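Local coordinates for trehalose synthase regulatory protein (Candida albicans, PDB 5HUS) that probably serves as a regulatory subunit of the trehalose synthase complex, its C-terminal domain belonging to the trehalose-phosphatase family of the HAD superfamily, at residues V4-K8 against N9-D13; I255-A258 against N259-Y262; R206-L209 against S210-S214; L216-K219 against Y220-H224; D52-G55 against L56-L60. All coordinates share one frame; numbering follows the deposited sequence.

Interaction 1. Residues V4-K8 against N9-D13; sequences VPFTK and NAFKD
Thr7 OG1 accepts from Ala10 N at 3.2 Å, with an N-H...O angle of 164°, and so closes the first turn of helix 8-15. This is a textbook N-cap: the opening N-H groups of a helix have no carbonyl one turn back, and a side-chain oxygen takes its place. The torsion matters here, for chi1 of 63° puts OG1 between the threonine's own N and carbonyl carbon, turned toward the helix, and sends CG2 back beside N. Where the hydroxyl leaves off the main chain takes over. Thr7 O receives Phe11 N at 3.0 Å, so that one residue grips two successive N-H groups, and Lys8 O then receives Lys12 N at 2.8 Å. Around this polar start lies the packing. Thr7 OG1 also rests against Ala10 CB at 3.5 Å, while the Phe6 ring brings CZ to within 4.0 Å of Phe11 CB, the two side chains meeting at a slant. Both aromatic rings are buried against helix 297-304, Phe6 on Leu300 and Ile303, Phe11 on Ile303 and Leu304. Phe6 and Phe11 thus join the loop after edge strand 4-5, and helix 8-15, to that helix, while the backbones of Val4 and Phe6 bond to Gly293 of strand 292-294. On the exposed side Lys12 CG, beside its own N at chi1 -72°, lies 3.2 Å from Lys8 O.

Interaction 2. Residues I255-A258 against N259-Y262; sequences IDEA and NYEY
Asp256 O meets Tyr260 twice, in the helix 254-265 that makes the crossover of a beta-alpha-beta unit between strands 243-250 and 272-278. It accepts Tyr260 N at 2.8 Å and also sits over one face of the phenol ring, toward its rim, only 3.2 Å from CD2. Chi1 of -65° keeps Tyr260 CG beside its own N, leaning the ring back along the preceding turn, where CE2 touches Asp256 CB at 3.8 Å. Glu257 approaches the same ring differently, at its edge: OE2 lies 3.5 Å from Tyr260 CD2, with the carboxylate turned 60° from the ring, an approach made possible by the bend at chi2. One turn on, a water donates to both Glu257 OE1 (2.7 Å) and Glu261 OE2 (2.6 Å), bridging two carboxylates that would otherwise probably repel each other. A second shell fixes these groups. Glu257 binds Thr288 OG1 and Ala289 N, Tyr260 OH binds Gly251 O, and Asp256 is held by Thr253 and Tyr248. Tyr248 OH also bonds to Asn259 ND2, whose amide runs alongside Ile255, ND2 lying 4.1 Å from Ile255 CG2.

Interaction 3. Residues R206-L209 against S210-S214; sequences RLVL and SCHNS
Ser210 holds Arg206 O with two donors, its backbone N at 2.9 Å and its hydroxyl OG at 2.8 Å, reaching the oxygen from opposite faces of the carbonyl plane. With chi1 of -63° OG stands beside the serine's own N, a setting from which a helical serine can bond back to the preceding turn. The remaining polar links are ordinary helix bonds; the last of them, Asn213 N to Leu209 O at 2.7 Å, is less straight at 144° and brings Asn213 CB to 3.0 Å from that oxygen. Apolar contacts follow the same one-turn spacing. Cys211 SG rests on Leu207 CD2 at 4.0 Å. The imidazole of His212 lies alongside Val208 and offers its edge, so that Val208 CG1 meets CD2 in the ring plane at 3.9 Å. The polar ends of Arg206, His212 and Asn213 are anchored outside this turn: the Arg206 guanidinium forms a salt bridge with Asp235 and bonds to Gln230 O, His212 stacks on Phe70 and bonds to Tyr72 OH, and Asn213 OD1 accepts from Val243 N. Among its neighbours helix 200-213 packs Leu209 against strand 243-250, while Leu207 faces helices 218-223 and 225-229.

Interaction 4. Residues L216-K219 against Y220-H224; sequences LDQK and YVVTH
Leu216 forms the close-packed side of this turn. Its CB lies 4.0 Å from Val221 CG2, and both of its methyls lean obliquely on the CD2-CE2 side of the Tyr220 ring, Leu216 CD2 to Tyr220 CE2 being 4.0 Å. Tyr220 CG stands anti to its N (chi1 174°), which brings the ring beside Leu216. Val221, the buried member, continues inward onto Leu207 and Cys211 of helix 200-213 and onto Phe228. Next to this apolar patch Asp217 is the N-cap of helix 218-223: OD1 accepts Tyr220 N at 3.0 Å, met nearly head-on along the C-O bond, while Asp217 O takes Val221 N. Gln218 packs on strand 111-112 and neighbouring loops, its NE2 tied to Asn109 O, and its CG touches Val222 CG2 only lightly at 4.1 Å. On the solvent flank Lys219, Val222 and Thr223 make few side-chain contacts; what holds it is Thr223 N and OG1 (2.8 Å), bonding to Lys219 O from opposite faces of its plane. His224 N and ND1 likewise reach Tyr220 O from opposite faces, ND1 at 2.9 Å, while Tyr220 CE1 lies 3.3 Å above the imidazole plane, toward its rim.

Interaction 5. Residues D52-G55 against L56-L60; sequences DPSG and LVRLL
Four successive backbone bonds, from Leu56 N to Asp52 O at 3.0 Å through to Leu59 N to Gly55 O at 2.9 Å, wind residues 53-59 into a short helix, with Asp52 as its N-cap. At its head the Asp52 carboxylate turns inward. Chi1 of 58° places CG between the aspartate's own N and carbonyl carbon, and from there OD2 receives Ser54 OG at 2.6 Å, together with a longer, weak bond from Gly55 N at 3.1 Å. Two donors from the first turn, one of them weak, thus hold OD2 over the helix start. Further along, Arg58 folds back over the same turn. A bend at chi3 (67°) lays one face of its guanidinium on Gly55 CA, with NH2 3.5 Å away, a flat approach made over a residue that has no beta carbon. The guanidinium remains 5.1 Å from the carboxylate, measured from NH2 to Asp52 OD2, so any attraction between the charges would act through space without a salt bridge. Val57 CG2 is a methyl lying against a backbone carbonyl of the turn before, 3.3 Å from Pro53 O. Apolar packing comes from outside: Pro53 and Leu56 both rest on Phe86 and on Ile29, while Leu56, Leu59 and Leu60 lean on Leu301 of helix 297-304. Leu60 itself takes the N-cap position before helix 61-65. An aspartate N-cap followed by proline in the first helical position is a classic helix start, here at the junction of strand 50-51 with its helix.

Overall arrangement
All five contacts lie within single helices or at their starts, and two pairs touch. Interactions 3 and 4 are the closest, with centres 11 Å apart: Cys211 O probably accepts a hydrogen bond from Leu216 N, and Cys211 SG meets Val221 CG2 at 3.5 Å, joining consecutive helices. Interaction 2 reaches interaction 3 through Tyr262 OH, 3.4 Å from Arg206 CB, although their centres are 18 Å apart. Interactions 1 and 5 stay separate, their nearest atoms about 8 Å apart, yet both pack on helix 297-304. Interaction 2 lies nearest the middle of the chain, about 9 Å from its centre, and interactions 1 and 4 stand farthest apart, centres 35 Å away from each other.

Interaction 1. Residues V4-K8 against N9-D13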
loop_
_atom_site.group_PDB
_atom_site.type_symbol
_atom_site.label_atom_id
_atom_site.label_comp_id
_atom_site.label_asym_id
_atom_site.label_seq_id
_atom_site.Cartn_x
_atom_site.Cartn_y
_atom_site.Cartn_z
ATOM N N VAL A 4 -11.923 -9.168 -16.590
ATOM C CA VAL A 4 -13.334 -9.313 -16.273
ATOM C C VAL A 4 -13.737 -8.174 -15.337
ATOM O O VAL A 4 -13.031 -7.872 -14.372
ATOM C CB VAL A 4 -13.643 -10.685 -15.633
ATOM C CG1 VAL A 4 -12.637 -11.009 -14.541
ATOM C CG2 VAL A 4 -15.071 -10.725 -15.099
ATOM N N PRO A 5 -14.854 -7.505 -15.651
ATOM C CA PRO A 5 -15.351 -6.413 -14.812
ATOM C C PRO A 5 -15.719 -6.867 -13.404
ATOM O O PRO A 5 -16.386 -7.885 -13.228
ATOM C CB PRO A 5 -16.592 -5.931 -15.569
ATOM C CG PRO A 5 -16.323 -6.298 -16.987
ATOM C CD PRO A 5 -15.601 -7.609 -16.916
ATOM N N PHE A 6 -15.267 -6.108 -12.413
ATOM C CA PHE A 6 -15.666 -6.308 -11.027
ATOM C C PHE A 6 -17.171 -6.044 -10.906
ATOM O O PHE A 6 -17.667 -5.013 -11.364
ATOM C CB PHE A 6 -14.846 -5.380 -10.118
ATOM C CG PHE A 6 -14.954 -5.682 -8.649
ATOM C CD1 PHE A 6 -15.130 -4.652 -7.733
ATOM C CD2 PHE A 6 -14.853 -6.978 -8.177
ATOM C CE1 PHE A 6 -15.217 -4.912 -6.375
ATOM C CE2 PHE A 6 -14.943 -7.248 -6.820
ATOM C CZ PHE A 6 -15.128 -6.213 -5.917
ATOM N N THR A 7 -17.898 -6.991 -10.320
ATOM C CA THR A 7 -19.345 -6.872 -10.173
ATOM C C THR A 7 -19.782 -7.197 -8.749
ATOM O O THR A 7 -19.016 -7.759 -7.970
ATOM C CB THR A 7 -20.091 -7.809 -11.146
ATOM O OG1 THR A 7 -19.777 -9.169 -10.828
ATOM C CG2 THR A 7 -19.688 -7.527 -12.587
ATOM N N LYS A 8 -21.016 -6.838 -8.411
ATOM C CA LYS A 8 -21.577 -7.187 -7.109
ATOM C C LYS A 8 -21.637 -8.697 -6.919
ATOM O O LYS A 8 -21.413 -9.200 -5.817
ATOM C CB LYS A 8 -22.978 -6.588 -6.940
ATOM C CG LYS A 8 -23.000 -5.070 -6.889
ATOM C CD LYS A 8 -24.372 -4.543 -6.489
ATOM C CE LYS A 8 -24.374 -3.025 -6.436
ATOM N NZ LYS A 8 -25.619 -2.477 -5.829
ATOM N N ASN A 9 -21.941 -9.420 -7.993
ATOM C CA ASN A 9 -22.030 -10.874 -7.926
ATOM C C ASN A 9 -20.685 -11.512 -7.618
ATOM O O ASN A 9 -20.600 -12.412 -6.784
ATOM C CB ASN A 9 -22.590 -11.446 -9.230
ATOM C CG ASN A 9 -24.082 -11.228 -9.365
ATOM O OD1 ASN A 9 -24.783 -11.052 -8.370
ATOM N ND2 ASN A 9 -24.576 -11.241 -10.596
ATOM N N ALA A 10 -19.637 -11.036 -8.286
ATOM C CA ALA A 10 -18.286 -11.526 -8.041
ATOM C C ALA A 10 -17.863 -11.230 -6.604
ATOM O O ALA A 10 -17.226 -12.057 -5.946
ATOM C CB ALA A 10 -17.309 -10.905 -9.028
ATOM N N PHE A 11 -18.232 -10.050 -6.117
ATOM C CA PHE A 11 -17.939 -9.669 -4.741
ATOM C C PHE A 11 -18.706 -10.535 -3.747
ATOM O O PHE A 11 -18.132 -11.025 -2.778
ATOM C CB PHE A 11 -18.263 -8.189 -4.507
ATOM C CG PHE A 11 -18.105 -7.757 -3.077
ATOM C CD1 PHE A 11 -16.845 -7.677 -2.498
ATOM C CD2 PHE A 11 -19.210 -7.436 -2.308
ATOM C CE1 PHE A 11 -16.693 -7.284 -1.181
ATOM C CE2 PHE A 11 -19.065 -7.039 -0.991
ATOM C CZ PHE A 11 -17.804 -6.963 -0.428
ATOM N N LYS A 12 -20.002 -10.719 -3.992
ATOM C CA LYS A 12 -20.843 -11.522 -3.110
ATOM C C LYS A 12 -20.426 -12.986 -3.105
ATOM O O LYS A 12 -20.545 -13.667 -2.086
ATOM C CB LYS A 12 -22.316 -11.406 -3.512
ATOM C CG LYS A 12 -22.941 -10.067 -3.180
ATOM C CD LYS A 12 -22.776 -9.738 -1.707
ATOM C CE LYS A 12 -23.521 -8.464 -1.345
ATOM N NZ LYS A 12 -23.419 -8.148 0.108
ATOM N N ASP A 13 -19.948 -13.472 -4.247
ATOM C CA ASP A 13 -19.391 -14.819 -4.321
ATOM C C ASP A 13 -18.159 -14.929 -3.431
ATOM O O ASP A 13 -17.982 -15.909 -2.709
ATOM C CB ASP A 13 -19.033 -15.182 -5.763
ATOM C CG ASP A 13 -20.253 -15.534 -6.593
ATOM O OD1 ASP A 13 -21.311 -15.822 -5.992
ATOM O OD2 ASP A 13 -20.151 -15.525 -7.838
#

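Interaction 2. Residues I255-A258 against N259-Y262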
loop_
_atom_site.group_PDB
_atom_site.type_symbol
_atom_site.label_atom_id
_atom_site.label_comp_id
_atom_site.label_asym_id
_atom_site.label_seq_id
_atom_site.Cartn_x
_atom_site.Cartn_y
_atom_site.Cartn_z
ATOM N N ILE A 255 4.251 -1.568 -7.548
ATOM C CA ILE A 255 4.008 -1.953 -6.168
ATOM C C ILE A 255 2.647 -2.630 -6.032
ATOM O O ILE A 255 2.520 -3.628 -5.326
ATOM C CB ILE A 255 4.110 -0.738 -5.228
ATOM C CG1 ILE A 255 5.583 -0.358 -5.059
ATOM C CG2 ILE A 255 3.474 -1.037 -3.878
ATOM C CD1 ILE A 255 5.841 0.675 -3.990
ATOM N N ASP A 256 1.638 -2.098 -6.718
ATOM C CA ASP A 256 0.342 -2.762 -6.777
ATOM C C ASP A 256 0.495 -4.177 -7.316
ATOM O O ASP A 256 -0.112 -5.118 -6.803
ATOM C CB ASP A 256 -0.636 -1.981 -7.656
ATOM C CG ASP A 256 -1.181 -0.751 -6.967
ATOM O OD1 ASP A 256 -1.612 -0.871 -5.804
ATOM O OD2 ASP A 256 -1.169 0.333 -7.587
ATOM N N GLU A 257 1.321 -4.318 -8.347
ATOM C CA GLU A 257 1.493 -5.600 -9.014
ATOM C C GLU A 257 2.059 -6.646 -8.070
ATOM O O GLU A 257 1.608 -7.790 -8.084
ATOM C CB GLU A 257 2.390 -5.457 -10.243
ATOM C CG GLU A 257 1.692 -4.776 -11.410
ATOM C CD GLU A 257 0.361 -5.422 -11.744
ATOM O OE1 GLU A 257 0.298 -6.672 -11.772
ATOM O OE2 GLU A 257 -0.621 -4.681 -11.973
ATOM N N ALA A 258 3.032 -6.248 -7.249
ATOM C CA ALA A 258 3.596 -7.156 -6.259
ATOM C C ALA A 258 2.521 -7.575 -5.266
ATOM O O ALA A 258 2.463 -8.734 -4.859
ATOM C CB ALA A 258 4.770 -6.521 -5.539
ATOM N N ASN A 259 1.669 -6.629 -4.878
ATOM C CA ASN A 259 0.564 -6.946 -3.978
ATOM C C ASN A 259 -0.472 -7.869 -4.622
ATOM O O ASN A 259 -0.979 -8.776 -3.964
ATOM C CB ASN A 259 -0.102 -5.660 -3.481
ATOM C CG ASN A 259 0.811 -4.841 -2.582
ATOM O OD1 ASN A 259 1.746 -5.373 -1.984
ATOM N ND2 ASN A 259 0.547 -3.540 -2.482
ATOM N N TYR A 260 -0.797 -7.644 -5.896
ATOM C CA TYR A 260 -1.759 -8.519 -6.580
ATOM C C TYR A 260 -1.236 -9.947 -6.615
ATOM O O TYR A 260 -1.948 -10.893 -6.291
ATOM C CB TYR A 260 -2.040 -8.059 -8.018
ATOM C CG TYR A 260 -2.726 -6.725 -8.139
ATOM C CD1 TYR A 260 -3.792 -6.383 -7.317
ATOM C CD2 TYR A 260 -2.298 -5.798 -9.078
ATOM C CE1 TYR A 260 -4.418 -5.148 -7.440
ATOM C CE2 TYR A 260 -2.906 -4.568 -9.200
ATOM C CZ TYR A 260 -3.959 -4.246 -8.381
ATOM O OH TYR A 260 -4.549 -3.015 -8.515
ATOM N N GLU A 261 0.014 -10.094 -7.025
ATOM C CA GLU A 261 0.616 -11.418 -7.115
ATOM C C GLU A 261 0.641 -12.114 -5.756
ATOM O O GLU A 261 0.379 -13.317 -5.664
ATOM C CB GLU A 261 2.024 -11.313 -7.701
ATOM C CG GLU A 261 2.037 -10.887 -9.161
ATOM C CD GLU A 261 3.441 -10.674 -9.696
ATOM O OE1 GLU A 261 4.400 -11.120 -9.041
ATOM O OE2 GLU A 261 3.584 -10.055 -10.773
ATOM N N TYR A 262 0.932 -11.359 -4.699
ATOM C CA TYR A 262 0.953 -11.928 -3.352
ATOM C C TYR A 262 -0.434 -12.373 -2.892
ATOM O O TYR A 262 -0.603 -13.488 -2.393
ATOM C CB TYR A 262 1.540 -10.928 -2.343
ATOM C CG TYR A 262 1.490 -11.428 -0.911
ATOM C CD1 TYR A 262 2.014 -12.671 -0.568
ATOM C CD2 TYR A 262 0.917 -10.664 0.097
ATOM C CE1 TYR A 262 1.963 -13.138 0.738
ATOM C CE2 TYR A 262 0.866 -11.117 1.405
ATOM C CZ TYR A 262 1.388 -12.358 1.721
ATOM O OH TYR A 262 1.343 -12.813 3.020
HETATM O O HOH W 1 2.079 -8.585 -12.266
#

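Interaction 3. Residues R206-L209 against S210-S214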
loop_
_atom_site.group_PDB
_atom_site.type_symbol
_atom_site.label_atom_id
_atom_site.label_comp_id
_atom_site.label_asym_id
_atom_site.label_seq_id
_atom_site.Cartn_x
_atom_site.Cartn_y
_atom_site.Cartn_z
ATOM N N ARG A 206 0.941 -9.105 5.100
ATOM C CA ARG A 206 1.120 -10.363 5.817
ATOM C C ARG A 206 0.907 -10.175 7.315
ATOM O O ARG A 206 0.300 -11.017 7.965
ATOM C CB ARG A 206 2.511 -10.944 5.551
ATOM C CG ARG A 206 2.806 -12.199 6.365
ATOM C CD ARG A 206 4.169 -12.789 6.015
ATOM N NE ARG A 206 5.275 -11.918 6.391
ATOM C CZ ARG A 206 6.556 -12.194 6.160
ATOM N NH1 ARG A 206 6.894 -13.325 5.554
ATOM N NH2 ARG A 206 7.499 -11.337 6.535
ATOM N N LEU A 207 1.391 -9.061 7.854
ATOM C CA LEU A 207 1.221 -8.761 9.275
ATOM C C LEU A 207 -0.252 -8.565 9.642
ATOM O O LEU A 207 -0.745 -9.136 10.617
ATOM C CB LEU A 207 2.042 -7.515 9.653
ATOM C CG LEU A 207 2.035 -7.021 11.106
ATOM C CD1 LEU A 207 3.311 -6.242 11.389
ATOM C CD2 LEU A 207 0.825 -6.136 11.423
ATOM N N VAL A 208 -0.951 -7.737 8.872
ATOM C CA VAL A 208 -2.369 -7.499 9.124
ATOM C C VAL A 208 -3.165 -8.794 8.988
ATOM O O VAL A 208 -3.989 -9.116 9.844
ATOM C CB VAL A 208 -2.924 -6.419 8.175
ATOM C CG1 VAL A 208 -4.434 -6.307 8.309
ATOM C CG2 VAL A 208 -2.251 -5.076 8.474
ATOM N N LEU A 209 -2.890 -9.547 7.930
ATOM C CA LEU A 209 -3.543 -10.836 7.734
ATOM C C LEU A 209 -3.289 -11.769 8.924
ATOM O O LEU A 209 -4.232 -12.366 9.445
ATOM C CB LEU A 209 -3.079 -11.482 6.429
ATOM C CG LEU A 209 -3.602 -12.893 6.131
ATOM C CD1 LEU A 209 -5.124 -12.933 6.144
ATOM C CD2 LEU A 209 -3.069 -13.369 4.791
ATOM N N SER A 210 -2.039 -11.858 9.374
ATOM C CA SER A 210 -1.692 -12.704 10.521
ATOM C C SER A 210 -2.451 -12.316 11.785
ATOM O O SER A 210 -2.911 -13.177 12.526
ATOM C CB SER A 210 -0.181 -12.653 10.799
ATOM O OG SER A 210 0.553 -13.172 9.703
ATOM N N CYS A 211 -2.574 -11.016 12.035
ATOM C CA CYS A 211 -3.260 -10.543 13.229
ATOM C C CYS A 211 -4.705 -11.005 13.269
ATOM O O CYS A 211 -5.173 -11.503 14.291
ATOM C CB CYS A 211 -3.203 -9.020 13.320
ATOM S SG CYS A 211 -1.575 -8.403 13.728
ATOM N N HIS A 212 -5.410 -10.848 12.157
ATOM C CA HIS A 212 -6.807 -11.230 12.125
ATOM C C HIS A 212 -6.976 -12.735 11.901
ATOM O O HIS A 212 -7.955 -13.323 12.359
ATOM C CB HIS A 212 -7.544 -10.424 11.054
ATOM C CG HIS A 212 -7.636 -8.965 11.374
ATOM N ND1 HIS A 212 -8.522 -8.466 12.305
ATOM C CD2 HIS A 212 -6.936 -7.900 10.910
ATOM C CE1 HIS A 212 -8.376 -7.154 12.389
ATOM N NE2 HIS A 212 -7.420 -6.787 11.555
ATOM N N ASN A 213 -6.016 -13.354 11.222
ATOM C CA ASN A 213 -6.103 -14.786 10.924
ATOM C C ASN A 213 -5.780 -15.662 12.131
ATOM O O ASN A 213 -6.353 -16.740 12.295
ATOM C CB ASN A 213 -5.161 -15.150 9.770
ATOM C CG ASN A 213 -5.476 -16.501 9.157
ATOM O OD1 ASN A 213 -6.635 -16.895 9.055
ATOM N ND2 ASN A 213 -4.438 -17.214 8.735
ATOM N N SER A 214 -4.858 -15.201 12.968
ATOM C CA SER A 214 -4.390 -15.996 14.099
ATOM C C SER A 214 -4.767 -15.363 15.428
ATOM O O SER A 214 -4.333 -15.825 16.483
ATOM C CB SER A 214 -2.877 -16.186 14.025
ATOM O OG SER A 214 -2.489 -16.734 12.777
#

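Interaction 4. Residues L216-K219 against Y220-H224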
loop_
_atom_site.group_PDB
_atom_site.type_symbol
_atom_site.label_atom_id
_atom_site.label_comp_id
_atom_site.label_asym_id
_atom_site.label_seq_id
_atom_site.Cartn_x
_atom_site.Cartn_y
_atom_site.Cartn_z
ATOM N N LEU A 216 -3.879 -12.403 16.821
ATOM C CA LEU A 216 -2.751 -11.858 17.577
ATOM C C LEU A 216 -3.076 -10.507 18.192
ATOM O O LEU A 216 -3.660 -9.648 17.534
ATOM C CB LEU A 216 -1.528 -11.709 16.678
ATOM C CG LEU A 216 -1.224 -12.866 15.738
ATOM C CD1 LEU A 216 -0.033 -12.527 14.872
ATOM C CD2 LEU A 216 -0.983 -14.150 16.529
ATOM N N ASP A 217 -2.693 -10.300 19.446
ATOM C CA ASP A 217 -2.791 -8.955 19.997
ATOM C C ASP A 217 -1.519 -8.179 19.681
ATOM O O ASP A 217 -0.495 -8.758 19.305
ATOM C CB ASP A 217 -3.068 -8.972 21.507
ATOM C CG ASP A 217 -2.057 -9.778 22.291
ATOM O OD1 ASP A 217 -0.865 -9.800 21.918
ATOM O OD2 ASP A 217 -2.459 -10.387 23.303
ATOM N N GLN A 218 -1.598 -6.865 19.845
ATOM C CA GLN A 218 -0.539 -5.959 19.432
ATOM C C GLN A 218 0.771 -6.231 20.150
ATOM O O GLN A 218 1.837 -6.190 19.537
ATOM C CB GLN A 218 -0.974 -4.518 19.675
ATOM C CG GLN A 218 -0.026 -3.479 19.131
ATOM C CD GLN A 218 -0.768 -2.269 18.618
ATOM O OE1 GLN A 218 -1.850 -2.394 18.038
ATOM N NE2 GLN A 218 -0.201 -1.090 18.834
ATOM N N LYS A 219 0.686 -6.507 21.448
ATOM C CA LYS A 219 1.883 -6.745 22.245
ATOM C C LYS A 219 2.673 -7.927 21.702
ATOM O O LYS A 219 3.900 -7.889 21.660
ATOM C CB LYS A 219 1.519 -6.971 23.714
ATOM C CG LYS A 219 1.027 -5.713 24.418
ATOM C CD LYS A 219 1.058 -5.867 25.932
ATOM C CE LYS A 219 0.622 -4.586 26.630
ATOM N NZ LYS A 219 1.476 -3.416 26.265
ATOM N N TYR A 220 1.971 -8.967 21.264
ATOM C CA TYR A 220 2.641 -10.122 20.678
ATOM C C TYR A 220 3.354 -9.725 19.391
ATOM O O TYR A 220 4.513 -10.077 19.179
ATOM C CB TYR A 220 1.646 -11.254 20.403
ATOM C CG TYR A 220 2.253 -12.425 19.663
ATOM C CD1 TYR A 220 2.839 -13.478 20.353
ATOM C CD2 TYR A 220 2.238 -12.479 18.274
ATOM C CE1 TYR A 220 3.397 -14.550 19.678
ATOM C CE2 TYR A 220 2.793 -13.542 17.593
ATOM C CZ TYR A 220 3.369 -14.577 18.298
ATOM O OH TYR A 220 3.921 -15.633 17.611
ATOM N N VAL A 221 2.650 -8.990 18.534
ATOM C CA VAL A 221 3.212 -8.553 17.265
ATOM C C VAL A 221 4.458 -7.691 17.477
ATOM O O VAL A 221 5.489 -7.908 16.838
ATOM C CB VAL A 221 2.179 -7.764 16.438
ATOM C CG1 VAL A 221 2.822 -7.196 15.179
ATOM C CG2 VAL A 221 1.006 -8.656 16.083
ATOM N N VAL A 222 4.360 -6.719 18.380
ATOM C CA VAL A 222 5.486 -5.835 18.657
ATOM C C VAL A 222 6.670 -6.627 19.213
ATOM O O VAL A 222 7.801 -6.466 18.750
ATOM C CB VAL A 222 5.085 -4.704 19.632
ATOM C CG1 VAL A 222 6.300 -3.884 20.034
ATOM C CG2 VAL A 222 4.025 -3.811 18.990
ATOM N N THR A 223 6.404 -7.511 20.168
ATOM C CA THR A 223 7.445 -8.351 20.754
ATOM C C THR A 223 8.104 -9.243 19.703
ATOM O O THR A 223 9.316 -9.468 19.735
ATOM C CB THR A 223 6.880 -9.236 21.887
ATOM O OG1 THR A 223 6.381 -8.404 22.941
ATOM C CG2 THR A 223 7.958 -10.156 22.448
ATOM N N HIS A 224 7.308 -9.739 18.762
ATOM C CA HIS A 224 7.828 -10.649 17.749
ATOM C C HIS A 224 7.960 -9.988 16.377
ATOM O O HIS A 224 7.814 -10.649 15.356
ATOM C CB HIS A 224 6.937 -11.891 17.645
ATOM C CG HIS A 224 6.873 -12.693 18.910
ATOM N ND1 HIS A 224 6.049 -12.359 19.962
ATOM C CD2 HIS A 224 7.544 -13.805 19.293
ATOM C CE1 HIS A 224 6.211 -13.234 20.940
ATOM N NE2 HIS A 224 7.114 -14.119 20.560
#

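Interaction 5. Residues D52-G55 against L56-L60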
loop_
_atom_site.group_PDB
_atom_site.type_symbol
_atom_site.label_atom_id
_atom_site.label_comp_id
_atom_site.label_asym_id
_atom_site.label_seq_id
_atom_site.Cartn_x
_atom_site.Cartn_y
_atom_site.Cartn_z
ATOM N N ASP A 52 -11.795 11.580 -0.433
ATOM C CA ASP A 52 -11.563 12.112 0.899
ATOM C C ASP A 52 -11.937 11.085 1.972
ATOM O O ASP A 52 -12.698 10.153 1.707
ATOM C CB ASP A 52 -12.366 13.405 1.087
ATOM C CG ASP A 52 -13.850 13.195 0.891
ATOM O OD1 ASP A 52 -14.251 12.748 -0.207
ATOM O OD2 ASP A 52 -14.614 13.460 1.841
ATOM N N PRO A 53 -11.388 11.246 3.188
ATOM C CA PRO A 53 -11.648 10.299 4.278
ATOM C C PRO A 53 -13.132 10.101 4.583
ATOM O O PRO A 53 -13.586 8.967 4.663
ATOM C CB PRO A 53 -10.931 10.942 5.462
ATOM C CG PRO A 53 -9.793 11.683 4.831
ATOM C CD PRO A 53 -10.357 12.234 3.559
ATOM N N SER A 54 -13.874 11.192 4.742
ATOM C CA SER A 54 -15.295 11.101 5.065
ATOM C C SER A 54 -16.084 10.413 3.953
ATOM O O SER A 54 -17.012 9.661 4.226
ATOM C CB SER A 54 -15.872 12.491 5.332
ATOM O OG SER A 54 -15.676 13.344 4.219
ATOM N N GLY A 55 -15.708 10.672 2.704
ATOM C CA GLY A 55 -16.343 10.038 1.565
ATOM C C GLY A 55 -16.116 8.539 1.540
ATOM O O GLY A 55 -17.030 7.765 1.264
ATOM N N LEU A 56 -14.885 8.134 1.833
ATOM C CA LEU A 56 -14.517 6.724 1.899
ATOM C C LEU A 56 -15.341 5.979 2.940
ATOM O O LEU A 56 -15.874 4.905 2.669
ATOM C CB LEU A 56 -13.024 6.583 2.220
ATOM C CG LEU A 56 -12.521 5.162 2.469
ATOM C CD1 LEU A 56 -12.705 4.317 1.215
ATOM C CD2 LEU A 56 -11.064 5.174 2.917
ATOM N N VAL A 57 -15.445 6.561 4.132
ATOM C CA VAL A 57 -16.169 5.936 5.232
ATOM C C VAL A 57 -17.660 5.875 4.923
ATOM O O VAL A 57 -18.303 4.843 5.121
ATOM C CB VAL A 57 -15.956 6.695 6.556
ATOM C CG1 VAL A 57 -16.744 6.036 7.677
ATOM C CG2 VAL A 57 -14.479 6.757 6.909
ATOM N N ARG A 58 -18.201 6.988 4.436
ATOM C CA ARG A 58 -19.613 7.057 4.065
ATOM C C ARG A 58 -19.957 6.008 3.019
ATOM O O ARG A 58 -20.920 5.254 3.174
ATOM C CB ARG A 58 -19.965 8.453 3.544
ATOM C CG ARG A 58 -21.378 8.580 2.986
ATOM C CD ARG A 58 -21.731 10.025 2.621
ATOM N NE ARG A 58 -20.943 10.540 1.502
ATOM C CZ ARG A 58 -19.906 11.364 1.632
ATOM N NH1 ARG A 58 -19.527 11.778 2.834
ATOM N NH2 ARG A 58 -19.249 11.781 0.557
ATOM N N LEU A 59 -19.154 5.946 1.963
ATOM C CA LEU A 59 -19.434 5.036 0.857
ATOM C C LEU A 59 -19.230 3.569 1.228
ATOM O O LEU A 59 -19.661 2.684 0.494
ATOM C CB LEU A 59 -18.573 5.393 -0.355
ATOM C CG LEU A 59 -19.015 6.642 -1.123
ATOM C CD1 LEU A 59 -18.077 6.905 -2.288
ATOM C CD2 LEU A 59 -20.453 6.501 -1.608
ATOM N N LEU A 60 -18.590 3.315 2.368
ATOM C CA LEU A 60 -18.395 1.951 2.857
ATOM C C LEU A 60 -19.035 1.734 4.227
ATOM O O LEU A 60 -18.597 0.868 4.982
ATOM C CB LEU A 60 -16.902 1.614 2.945
ATOM C CG LEU A 60 -16.081 1.595 1.657
ATOM C CD1 LEU A 60 -14.607 1.341 1.967
ATOM C CD2 LEU A 60 -16.612 0.542 0.706
HETATM O O HOH W 2 -16.642 12.811 -0.535
#